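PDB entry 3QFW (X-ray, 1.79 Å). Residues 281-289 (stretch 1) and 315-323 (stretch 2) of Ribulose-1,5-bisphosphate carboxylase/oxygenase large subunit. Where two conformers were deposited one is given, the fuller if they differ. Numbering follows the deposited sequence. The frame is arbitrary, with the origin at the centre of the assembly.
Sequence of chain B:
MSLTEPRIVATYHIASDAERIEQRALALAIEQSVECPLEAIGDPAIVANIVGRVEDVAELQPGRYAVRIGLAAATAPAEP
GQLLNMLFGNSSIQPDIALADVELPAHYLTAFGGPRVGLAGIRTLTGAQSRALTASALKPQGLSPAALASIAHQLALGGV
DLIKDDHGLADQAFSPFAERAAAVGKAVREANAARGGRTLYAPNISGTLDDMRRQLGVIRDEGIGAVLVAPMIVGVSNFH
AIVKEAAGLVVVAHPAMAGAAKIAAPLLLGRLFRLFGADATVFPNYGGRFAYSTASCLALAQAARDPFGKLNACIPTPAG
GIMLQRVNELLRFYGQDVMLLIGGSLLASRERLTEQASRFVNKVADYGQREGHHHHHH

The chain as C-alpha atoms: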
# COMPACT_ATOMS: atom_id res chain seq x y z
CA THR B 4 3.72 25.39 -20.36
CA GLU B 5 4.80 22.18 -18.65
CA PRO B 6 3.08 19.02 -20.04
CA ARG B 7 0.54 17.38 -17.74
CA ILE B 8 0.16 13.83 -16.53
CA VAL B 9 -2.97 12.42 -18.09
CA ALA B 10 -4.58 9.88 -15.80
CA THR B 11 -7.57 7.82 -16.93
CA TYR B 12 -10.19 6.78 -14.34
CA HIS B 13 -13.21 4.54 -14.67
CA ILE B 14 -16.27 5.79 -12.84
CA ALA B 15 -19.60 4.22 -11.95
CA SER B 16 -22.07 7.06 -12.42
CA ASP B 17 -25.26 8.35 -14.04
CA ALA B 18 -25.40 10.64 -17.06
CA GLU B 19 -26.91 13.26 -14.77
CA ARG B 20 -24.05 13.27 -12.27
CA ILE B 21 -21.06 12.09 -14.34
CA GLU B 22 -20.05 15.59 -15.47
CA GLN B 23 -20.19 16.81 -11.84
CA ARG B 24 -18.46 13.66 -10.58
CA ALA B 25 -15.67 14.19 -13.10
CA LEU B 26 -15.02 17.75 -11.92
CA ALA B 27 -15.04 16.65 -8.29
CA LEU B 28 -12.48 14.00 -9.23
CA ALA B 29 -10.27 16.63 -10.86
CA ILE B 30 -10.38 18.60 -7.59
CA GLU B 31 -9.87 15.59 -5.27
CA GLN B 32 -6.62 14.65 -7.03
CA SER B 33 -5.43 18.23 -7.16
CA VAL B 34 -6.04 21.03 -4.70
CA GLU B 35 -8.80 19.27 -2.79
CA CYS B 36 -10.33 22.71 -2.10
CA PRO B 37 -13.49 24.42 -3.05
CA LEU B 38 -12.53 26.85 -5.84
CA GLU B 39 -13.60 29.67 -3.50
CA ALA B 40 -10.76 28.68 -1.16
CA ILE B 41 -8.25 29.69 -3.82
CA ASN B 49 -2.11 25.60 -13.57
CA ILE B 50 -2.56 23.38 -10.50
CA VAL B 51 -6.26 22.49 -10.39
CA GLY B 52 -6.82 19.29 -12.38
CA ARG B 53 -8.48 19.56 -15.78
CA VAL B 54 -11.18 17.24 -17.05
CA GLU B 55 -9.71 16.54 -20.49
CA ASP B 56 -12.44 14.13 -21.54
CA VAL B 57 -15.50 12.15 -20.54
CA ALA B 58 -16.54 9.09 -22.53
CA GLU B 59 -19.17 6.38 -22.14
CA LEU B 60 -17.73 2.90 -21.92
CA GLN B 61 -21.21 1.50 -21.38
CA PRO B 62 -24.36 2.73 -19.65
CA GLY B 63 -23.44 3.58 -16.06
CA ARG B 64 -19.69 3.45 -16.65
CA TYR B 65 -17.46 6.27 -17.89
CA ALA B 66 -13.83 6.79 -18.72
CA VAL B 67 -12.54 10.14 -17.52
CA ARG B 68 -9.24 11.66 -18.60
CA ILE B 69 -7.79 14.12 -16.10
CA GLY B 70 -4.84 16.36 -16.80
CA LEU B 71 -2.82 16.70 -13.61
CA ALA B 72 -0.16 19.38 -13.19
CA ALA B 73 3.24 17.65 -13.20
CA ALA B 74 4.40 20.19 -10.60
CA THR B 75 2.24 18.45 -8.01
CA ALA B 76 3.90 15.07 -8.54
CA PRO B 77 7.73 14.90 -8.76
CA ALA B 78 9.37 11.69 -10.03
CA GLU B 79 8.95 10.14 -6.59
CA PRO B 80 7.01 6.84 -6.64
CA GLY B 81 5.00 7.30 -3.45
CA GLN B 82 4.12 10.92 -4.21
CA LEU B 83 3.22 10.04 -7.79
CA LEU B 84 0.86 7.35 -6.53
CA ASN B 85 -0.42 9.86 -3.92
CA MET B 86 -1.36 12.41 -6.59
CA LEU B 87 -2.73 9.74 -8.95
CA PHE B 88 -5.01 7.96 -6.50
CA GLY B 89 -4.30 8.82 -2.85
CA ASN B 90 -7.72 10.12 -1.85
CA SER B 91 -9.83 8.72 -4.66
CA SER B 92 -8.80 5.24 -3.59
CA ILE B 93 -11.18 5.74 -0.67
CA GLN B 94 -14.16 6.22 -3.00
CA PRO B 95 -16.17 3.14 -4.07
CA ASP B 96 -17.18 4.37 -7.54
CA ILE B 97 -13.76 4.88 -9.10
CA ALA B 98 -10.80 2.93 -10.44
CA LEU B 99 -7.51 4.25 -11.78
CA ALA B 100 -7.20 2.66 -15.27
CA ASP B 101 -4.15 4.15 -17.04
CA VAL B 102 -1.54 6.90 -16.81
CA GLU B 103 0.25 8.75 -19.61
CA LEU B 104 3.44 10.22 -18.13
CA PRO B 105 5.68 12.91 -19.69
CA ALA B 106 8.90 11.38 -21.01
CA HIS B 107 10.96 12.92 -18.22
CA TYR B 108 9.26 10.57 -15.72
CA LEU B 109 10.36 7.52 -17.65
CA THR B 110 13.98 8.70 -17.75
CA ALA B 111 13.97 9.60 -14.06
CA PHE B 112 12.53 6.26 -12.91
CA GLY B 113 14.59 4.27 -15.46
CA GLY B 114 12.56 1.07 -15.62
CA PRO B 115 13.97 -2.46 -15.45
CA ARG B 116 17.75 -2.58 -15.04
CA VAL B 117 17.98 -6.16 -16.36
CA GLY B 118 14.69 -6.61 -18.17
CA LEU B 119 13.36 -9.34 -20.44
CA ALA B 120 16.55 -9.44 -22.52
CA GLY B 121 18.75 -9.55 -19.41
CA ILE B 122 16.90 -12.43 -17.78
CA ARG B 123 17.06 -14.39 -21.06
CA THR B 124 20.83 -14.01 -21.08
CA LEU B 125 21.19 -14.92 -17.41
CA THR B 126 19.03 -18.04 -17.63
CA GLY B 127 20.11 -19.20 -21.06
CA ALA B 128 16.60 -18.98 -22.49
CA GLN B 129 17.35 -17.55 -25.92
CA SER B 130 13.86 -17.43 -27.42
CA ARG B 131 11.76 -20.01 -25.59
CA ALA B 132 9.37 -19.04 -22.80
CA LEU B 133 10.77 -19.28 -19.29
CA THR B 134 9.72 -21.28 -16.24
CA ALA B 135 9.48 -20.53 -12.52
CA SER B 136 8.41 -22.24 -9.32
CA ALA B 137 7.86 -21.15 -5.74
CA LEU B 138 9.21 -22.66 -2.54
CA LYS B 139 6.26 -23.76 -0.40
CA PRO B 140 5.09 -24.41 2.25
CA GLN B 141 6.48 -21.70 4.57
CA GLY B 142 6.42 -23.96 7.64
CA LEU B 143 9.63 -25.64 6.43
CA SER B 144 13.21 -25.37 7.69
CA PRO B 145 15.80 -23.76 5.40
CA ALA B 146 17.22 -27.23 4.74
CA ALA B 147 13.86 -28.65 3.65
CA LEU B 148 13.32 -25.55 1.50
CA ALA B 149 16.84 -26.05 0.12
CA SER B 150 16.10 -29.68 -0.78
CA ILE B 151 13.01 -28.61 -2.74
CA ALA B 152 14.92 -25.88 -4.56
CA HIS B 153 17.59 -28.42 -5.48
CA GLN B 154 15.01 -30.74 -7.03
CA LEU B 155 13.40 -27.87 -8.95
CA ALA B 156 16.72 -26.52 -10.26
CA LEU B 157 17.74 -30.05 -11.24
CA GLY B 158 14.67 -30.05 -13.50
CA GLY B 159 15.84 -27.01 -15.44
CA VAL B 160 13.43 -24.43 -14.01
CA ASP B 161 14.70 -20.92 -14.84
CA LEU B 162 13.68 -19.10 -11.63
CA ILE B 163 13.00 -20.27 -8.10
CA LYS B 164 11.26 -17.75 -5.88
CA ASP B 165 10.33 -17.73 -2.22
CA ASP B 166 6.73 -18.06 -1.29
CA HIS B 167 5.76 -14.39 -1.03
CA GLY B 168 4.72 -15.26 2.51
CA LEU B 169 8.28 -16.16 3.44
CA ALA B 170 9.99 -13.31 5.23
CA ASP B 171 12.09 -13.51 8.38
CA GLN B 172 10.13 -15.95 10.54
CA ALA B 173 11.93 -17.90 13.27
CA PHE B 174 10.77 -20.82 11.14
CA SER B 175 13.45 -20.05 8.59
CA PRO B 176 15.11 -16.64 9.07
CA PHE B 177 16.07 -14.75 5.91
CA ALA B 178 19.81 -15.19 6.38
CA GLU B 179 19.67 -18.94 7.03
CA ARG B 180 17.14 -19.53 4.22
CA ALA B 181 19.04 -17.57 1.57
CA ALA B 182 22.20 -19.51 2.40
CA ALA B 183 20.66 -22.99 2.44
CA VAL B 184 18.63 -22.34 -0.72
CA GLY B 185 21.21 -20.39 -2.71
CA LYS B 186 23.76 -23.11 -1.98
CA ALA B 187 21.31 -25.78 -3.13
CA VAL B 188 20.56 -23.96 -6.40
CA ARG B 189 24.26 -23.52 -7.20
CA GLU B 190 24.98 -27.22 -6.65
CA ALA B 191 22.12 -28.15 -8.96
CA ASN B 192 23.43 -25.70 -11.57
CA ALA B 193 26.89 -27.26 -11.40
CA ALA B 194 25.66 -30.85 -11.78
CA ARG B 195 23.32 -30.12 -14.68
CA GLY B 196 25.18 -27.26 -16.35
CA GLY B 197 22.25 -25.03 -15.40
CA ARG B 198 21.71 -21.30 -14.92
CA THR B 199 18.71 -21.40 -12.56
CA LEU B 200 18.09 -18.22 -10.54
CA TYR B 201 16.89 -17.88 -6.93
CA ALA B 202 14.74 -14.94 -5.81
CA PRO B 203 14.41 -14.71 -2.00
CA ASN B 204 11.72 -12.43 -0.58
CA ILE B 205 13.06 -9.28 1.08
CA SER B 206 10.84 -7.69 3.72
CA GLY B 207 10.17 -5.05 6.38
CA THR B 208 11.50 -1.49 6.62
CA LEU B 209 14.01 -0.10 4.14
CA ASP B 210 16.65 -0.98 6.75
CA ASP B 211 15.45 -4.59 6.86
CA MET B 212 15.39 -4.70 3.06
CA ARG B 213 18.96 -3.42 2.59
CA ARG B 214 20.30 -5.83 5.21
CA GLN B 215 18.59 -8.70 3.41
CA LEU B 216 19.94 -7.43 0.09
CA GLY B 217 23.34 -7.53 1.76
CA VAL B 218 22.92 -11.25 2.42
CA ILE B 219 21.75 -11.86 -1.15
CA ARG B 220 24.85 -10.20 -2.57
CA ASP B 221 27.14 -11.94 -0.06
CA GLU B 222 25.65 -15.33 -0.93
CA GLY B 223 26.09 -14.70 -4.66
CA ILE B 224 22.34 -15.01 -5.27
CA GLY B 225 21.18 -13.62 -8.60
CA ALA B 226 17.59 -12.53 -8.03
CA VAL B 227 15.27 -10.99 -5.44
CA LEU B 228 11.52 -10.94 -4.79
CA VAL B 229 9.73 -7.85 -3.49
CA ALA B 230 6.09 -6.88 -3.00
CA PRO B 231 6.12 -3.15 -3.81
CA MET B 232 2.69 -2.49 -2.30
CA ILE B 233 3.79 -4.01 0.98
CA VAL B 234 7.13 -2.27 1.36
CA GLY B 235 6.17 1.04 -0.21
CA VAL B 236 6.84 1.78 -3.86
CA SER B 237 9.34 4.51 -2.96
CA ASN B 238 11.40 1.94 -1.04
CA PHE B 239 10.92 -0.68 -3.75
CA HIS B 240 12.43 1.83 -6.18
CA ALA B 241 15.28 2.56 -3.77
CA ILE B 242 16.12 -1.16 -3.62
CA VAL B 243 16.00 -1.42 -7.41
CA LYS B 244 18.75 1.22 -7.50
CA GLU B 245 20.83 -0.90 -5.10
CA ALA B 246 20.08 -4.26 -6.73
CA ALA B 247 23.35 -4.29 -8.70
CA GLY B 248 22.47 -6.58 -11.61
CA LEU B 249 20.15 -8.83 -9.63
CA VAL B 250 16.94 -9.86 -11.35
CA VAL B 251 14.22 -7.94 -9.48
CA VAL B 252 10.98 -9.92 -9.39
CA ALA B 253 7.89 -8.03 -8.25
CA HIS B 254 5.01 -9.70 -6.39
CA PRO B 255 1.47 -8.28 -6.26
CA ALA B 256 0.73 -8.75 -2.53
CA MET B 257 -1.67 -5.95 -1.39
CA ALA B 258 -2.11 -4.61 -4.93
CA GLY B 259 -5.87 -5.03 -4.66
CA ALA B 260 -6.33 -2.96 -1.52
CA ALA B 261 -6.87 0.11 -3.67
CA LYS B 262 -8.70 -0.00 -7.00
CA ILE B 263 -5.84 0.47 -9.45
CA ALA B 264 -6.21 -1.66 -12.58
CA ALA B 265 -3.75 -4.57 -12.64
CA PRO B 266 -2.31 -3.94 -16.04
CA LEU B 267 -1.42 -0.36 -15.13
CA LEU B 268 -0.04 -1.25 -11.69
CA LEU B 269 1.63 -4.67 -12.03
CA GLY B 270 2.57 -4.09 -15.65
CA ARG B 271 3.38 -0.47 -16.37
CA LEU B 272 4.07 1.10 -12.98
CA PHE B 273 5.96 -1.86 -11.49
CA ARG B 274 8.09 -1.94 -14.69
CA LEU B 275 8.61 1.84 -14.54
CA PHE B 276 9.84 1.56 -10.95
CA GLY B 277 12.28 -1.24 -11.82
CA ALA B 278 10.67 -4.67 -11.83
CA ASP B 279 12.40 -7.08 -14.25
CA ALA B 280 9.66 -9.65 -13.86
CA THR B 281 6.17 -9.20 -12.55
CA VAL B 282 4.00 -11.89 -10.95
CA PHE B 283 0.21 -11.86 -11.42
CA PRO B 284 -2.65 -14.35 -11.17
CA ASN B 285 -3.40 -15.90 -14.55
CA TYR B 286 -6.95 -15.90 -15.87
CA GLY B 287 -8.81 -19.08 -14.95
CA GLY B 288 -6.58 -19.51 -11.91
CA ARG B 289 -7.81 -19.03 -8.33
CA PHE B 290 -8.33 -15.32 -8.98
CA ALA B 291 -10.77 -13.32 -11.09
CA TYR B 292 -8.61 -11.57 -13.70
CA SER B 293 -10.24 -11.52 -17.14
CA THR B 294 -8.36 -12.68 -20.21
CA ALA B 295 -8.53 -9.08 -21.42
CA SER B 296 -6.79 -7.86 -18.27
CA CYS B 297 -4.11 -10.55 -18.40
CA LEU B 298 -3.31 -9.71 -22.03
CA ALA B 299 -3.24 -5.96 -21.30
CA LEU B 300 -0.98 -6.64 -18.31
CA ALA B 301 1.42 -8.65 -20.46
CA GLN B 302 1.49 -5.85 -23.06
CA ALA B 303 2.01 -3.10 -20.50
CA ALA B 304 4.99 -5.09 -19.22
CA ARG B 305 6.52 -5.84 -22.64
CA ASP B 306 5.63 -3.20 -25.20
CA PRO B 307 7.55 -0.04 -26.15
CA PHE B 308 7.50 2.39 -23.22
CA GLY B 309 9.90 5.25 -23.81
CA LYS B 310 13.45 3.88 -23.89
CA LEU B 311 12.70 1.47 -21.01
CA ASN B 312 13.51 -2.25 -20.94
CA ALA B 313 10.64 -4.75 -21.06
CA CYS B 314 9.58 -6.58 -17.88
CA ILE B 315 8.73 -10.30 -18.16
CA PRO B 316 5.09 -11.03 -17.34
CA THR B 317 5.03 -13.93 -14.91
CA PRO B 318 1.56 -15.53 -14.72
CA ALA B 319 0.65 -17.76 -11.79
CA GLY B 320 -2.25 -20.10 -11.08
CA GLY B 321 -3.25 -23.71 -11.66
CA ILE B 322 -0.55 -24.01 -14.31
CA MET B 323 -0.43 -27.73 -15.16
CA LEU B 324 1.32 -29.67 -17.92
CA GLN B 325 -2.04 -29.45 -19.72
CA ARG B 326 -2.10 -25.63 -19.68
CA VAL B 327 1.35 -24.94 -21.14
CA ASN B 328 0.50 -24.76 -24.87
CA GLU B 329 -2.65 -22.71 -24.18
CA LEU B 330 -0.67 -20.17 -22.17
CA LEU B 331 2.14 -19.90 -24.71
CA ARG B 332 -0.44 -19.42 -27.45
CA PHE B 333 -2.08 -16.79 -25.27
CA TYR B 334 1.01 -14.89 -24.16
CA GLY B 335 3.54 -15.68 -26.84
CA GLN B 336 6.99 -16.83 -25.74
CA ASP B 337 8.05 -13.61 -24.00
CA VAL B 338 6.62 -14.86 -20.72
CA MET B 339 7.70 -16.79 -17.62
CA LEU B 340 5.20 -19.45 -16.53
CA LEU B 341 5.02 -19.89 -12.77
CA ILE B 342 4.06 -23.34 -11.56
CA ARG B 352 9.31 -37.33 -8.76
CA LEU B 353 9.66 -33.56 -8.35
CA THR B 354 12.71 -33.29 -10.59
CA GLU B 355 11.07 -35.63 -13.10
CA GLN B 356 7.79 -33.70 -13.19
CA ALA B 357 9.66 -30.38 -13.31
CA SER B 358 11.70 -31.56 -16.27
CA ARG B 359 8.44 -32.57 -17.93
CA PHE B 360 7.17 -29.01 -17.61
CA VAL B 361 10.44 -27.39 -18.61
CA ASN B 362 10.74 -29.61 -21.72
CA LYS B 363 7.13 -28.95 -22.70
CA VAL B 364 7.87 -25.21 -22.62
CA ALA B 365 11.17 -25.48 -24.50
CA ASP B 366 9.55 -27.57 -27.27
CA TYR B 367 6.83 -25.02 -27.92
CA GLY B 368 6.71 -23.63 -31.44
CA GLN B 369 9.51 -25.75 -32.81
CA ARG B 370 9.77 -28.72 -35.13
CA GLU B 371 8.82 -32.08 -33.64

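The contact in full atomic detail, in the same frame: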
# COMPACT_ATOMS: atom_id res chain seq x y z
N THR B 281 7.30 -9.59 -13.35
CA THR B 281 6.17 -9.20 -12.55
C THR B 281 5.14 -10.32 -12.46
O THR B 281 4.60 -10.79 -13.48
CB THR B 281 5.57 -7.84 -13.02
OG1 THR B 281 4.52 -7.45 -12.13
CG2 THR B 281 5.02 -7.92 -14.46
N VAL B 282 4.90 -10.77 -11.23
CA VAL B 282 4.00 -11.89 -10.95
C VAL B 282 2.56 -11.40 -10.89
O VAL B 282 2.28 -10.34 -10.35
CB VAL B 282 4.38 -12.58 -9.62
CG1 VAL B 282 3.41 -13.71 -9.28
CG2 VAL B 282 5.82 -13.08 -9.66
N PHE B 283 1.64 -12.18 -11.45
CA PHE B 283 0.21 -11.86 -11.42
C PHE B 283 -0.59 -13.13 -11.61
O PHE B 283 -0.12 -14.08 -12.27
CB PHE B 283 -0.16 -10.84 -12.51
CG PHE B 283 0.06 -11.35 -13.92
CD1 PHE B 283 -1.00 -11.81 -14.68
CD2 PHE B 283 1.32 -11.34 -14.47
CE1 PHE B 283 -0.80 -12.25 -15.99
CE2 PHE B 283 1.54 -11.80 -15.78
CZ PHE B 283 0.47 -12.25 -16.53
N PRO B 284 -1.79 -13.17 -11.04
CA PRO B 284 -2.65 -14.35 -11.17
C PRO B 284 -3.19 -14.47 -12.58
O PRO B 284 -3.76 -13.52 -13.12
CB PRO B 284 -3.77 -14.09 -10.15
CG PRO B 284 -3.77 -12.61 -9.94
CD PRO B 284 -2.36 -12.15 -10.13
N ASN B 285 -2.97 -15.63 -13.19
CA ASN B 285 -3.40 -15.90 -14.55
C ASN B 285 -4.92 -15.93 -14.58
O ASN B 285 -5.55 -16.11 -13.54
CB ASN B 285 -2.83 -17.25 -15.00
CG ASN B 285 -3.02 -17.52 -16.49
OD1 ASN B 285 -2.62 -16.72 -17.34
ND2 ASN B 285 -3.63 -18.65 -16.81
N TYR B 286 -5.51 -15.71 -15.75
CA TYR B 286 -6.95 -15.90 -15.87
C TYR B 286 -7.22 -17.37 -15.61
O TYR B 286 -6.34 -18.21 -15.78
CB TYR B 286 -7.43 -15.52 -17.27
CG TYR B 286 -6.81 -16.36 -18.36
CD1 TYR B 286 -5.56 -16.04 -18.88
CD2 TYR B 286 -7.48 -17.46 -18.88
CE1 TYR B 286 -4.99 -16.80 -19.87
CE2 TYR B 286 -6.92 -18.23 -19.88
CZ TYR B 286 -5.67 -17.89 -20.37
OH TYR B 286 -5.09 -18.65 -21.37
N GLY B 287 -8.44 -17.69 -15.18
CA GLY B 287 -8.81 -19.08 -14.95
C GLY B 287 -8.09 -19.76 -13.80
O GLY B 287 -8.31 -20.94 -13.54
N GLY B 288 -7.21 -19.02 -13.12
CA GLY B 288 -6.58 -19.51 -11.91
C GLY B 288 -7.54 -19.32 -10.74
O GLY B 288 -8.75 -19.26 -10.94
N ARG B 289 -6.99 -19.21 -9.53
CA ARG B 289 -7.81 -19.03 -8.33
C ARG B 289 -8.45 -17.65 -8.27
O ARG B 289 -9.41 -17.43 -7.53
CB ARG B 289 -6.98 -19.25 -7.07
CG ARG B 289 -6.47 -20.67 -6.88
CD ARG B 289 -5.94 -20.86 -5.46
NE ARG B 289 -4.93 -19.87 -5.11
CZ ARG B 289 -3.64 -19.99 -5.39
NH1 ARG B 289 -3.20 -21.07 -6.03
NH2 ARG B 289 -2.78 -19.04 -5.04
N ILE B 315 9.37 -9.04 -17.78
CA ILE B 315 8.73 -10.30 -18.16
C ILE B 315 7.46 -10.56 -17.36
O ILE B 315 7.51 -10.67 -16.14
CB ILE B 315 9.64 -11.54 -17.98
CG1 ILE B 315 11.10 -11.24 -18.33
CG2 ILE B 315 9.10 -12.72 -18.78
CD1 ILE B 315 11.93 -10.92 -17.09
N PRO B 316 6.32 -10.69 -18.05
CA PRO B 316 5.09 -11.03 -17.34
C PRO B 316 5.21 -12.44 -16.80
O PRO B 316 5.63 -13.35 -17.52
CB PRO B 316 4.01 -10.97 -18.42
CG PRO B 316 4.68 -10.43 -19.66
CD PRO B 316 6.14 -10.65 -19.51
N THR B 317 4.85 -12.64 -15.54
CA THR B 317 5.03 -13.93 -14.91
C THR B 317 3.73 -14.44 -14.31
O THR B 317 3.48 -14.27 -13.11
CB THR B 317 6.13 -13.85 -13.84
OG1 THR B 317 7.32 -13.32 -14.44
CG2 THR B 317 6.40 -15.20 -13.23
N PRO B 318 2.89 -15.08 -15.14
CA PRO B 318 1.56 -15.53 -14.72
C PRO B 318 1.66 -16.68 -13.74
O PRO B 318 2.56 -17.51 -13.84
CB PRO B 318 0.93 -16.06 -16.02
CG PRO B 318 1.82 -15.67 -17.10
CD PRO B 318 3.17 -15.40 -16.55
N ALA B 319 0.69 -16.73 -12.83
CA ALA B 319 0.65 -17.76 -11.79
C ALA B 319 -0.79 -18.23 -11.58
O ALA B 319 -1.74 -17.45 -11.71
CB ALA B 319 1.23 -17.25 -10.50
N GLY B 320 -0.94 -19.51 -11.27
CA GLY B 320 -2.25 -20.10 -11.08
C GLY B 320 -2.13 -21.60 -11.23
O GLY B 320 -1.04 -22.15 -11.11
N GLY B 321 -3.25 -22.27 -11.50
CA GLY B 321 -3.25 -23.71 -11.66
C GLY B 321 -2.56 -24.16 -12.93
O GLY B 321 -3.14 -24.87 -13.76
N ILE B 322 -1.30 -23.75 -13.09
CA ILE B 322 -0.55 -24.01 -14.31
C ILE B 322 -0.03 -25.45 -14.36
O ILE B 322 1.02 -25.76 -13.81
CB ILE B 322 0.63 -23.03 -14.46
CG1 ILE B 322 0.16 -21.60 -14.18
CG2 ILE B 322 1.24 -23.13 -15.85
CD1 ILE B 322 -1.01 -21.18 -15.03
N MET B 323 -0.79 -26.32 -15.03
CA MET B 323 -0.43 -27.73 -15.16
C MET B 323 0.18 -28.05 -16.52
O MET B 323 0.16 -27.23 -17.43
CB MET B 323 -1.67 -28.61 -14.91
CG MET B 323 -3.01 -27.91 -15.20
SD MET B 323 -4.47 -28.94 -14.86
CE MET B 323 -5.79 -27.80 -15.27

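Two parallel β-strands are joined by a ladder in which the residues of one strand alternate between facing its partner with their amides and facing away, and the pairing of 281-284 with 315-319 in the large subunit of ribulose-1,5-bisphosphate carboxylase/oxygenase shows how well this arrangement accommodates proline. Five backbone hydrogen bonds form the ladder. T281 N donates to I315 O (3.0 Å), and T317 N donates to T281 O (2.8 Å), so T281 uses both its polar backbone atoms on the neighbouring strand. The pattern repeats two residues on: F283 N donates to T317 O at 3.2 Å, the longest of the five, and A319 N donates to F283 O at 2.8 Å. The last bond, from N285 N to A319 O, is the shortest at 2.6 Å and nearly linear, with an angle of 174° at the hydrogen; it carries the ladder one residue beyond the strand 281-284.

The residues that donate or accept in this ladder on the second strand are I315, T317 and A319. The two between them, P316 and P318, are prolines, which have no amide hydrogen to give, and here no bond across the pair asks for one. P284 likewise lies between F283 and N285, the two donors beside it. Three of the four intervening residues still contribute through their CA atoms. V282 CA lies 3.3 Å from T317 O, P318 CA 3.3 Å from F283 O, and P284 CA 3.3 Å from A319 O, each a CA-H...O contact to a carbonyl that also accepts an amide hydrogen.

Most strand side chains divide between the two faces of the sheet. T281, F283, P316 and P318 share one face, where F283 is the centrepiece. Its chi1 of 63° (p) goes with a ring whose end comes nearer to the second strand than its CB direction suggests. P318 CA sits over one ring face, 4.0 Å from the F283 centroid and 16° off the normal, a CH-pi contact, while P318 CG packs 3.7 Å from F283 CZ. P316 meets the ring edge, with its CB 3.7 Å from F283 CE2. Rigid, apolar proline rings suit such a buried aromatic surface.

On the other face V282 pairs with T317, V282 CG2 lying 4.2 Å from T317 CG2. V282 CG1 also approaches A319 CB at 4.3 Å, although the side chains of the P284-A319 pair diverge. T317 keeps its hydroxyl satisfied in this buried setting by donating from OG1 to I315 O at 3.2 Å, within its own strand.

Beyond the ladder a type II turn from N285 to G288 brings the chain back beside the second stretch. G287 takes a positive phi of 68°, which favours glycine. G288 and G320 then pass with their CA atoms 4.4 Å apart; an ideal CB on either would lie only 3.3 Å from the CA of the other, so this close passage suits glycine in both stretches. In all, 526 Å² is buried between the stretches, summed over both sides.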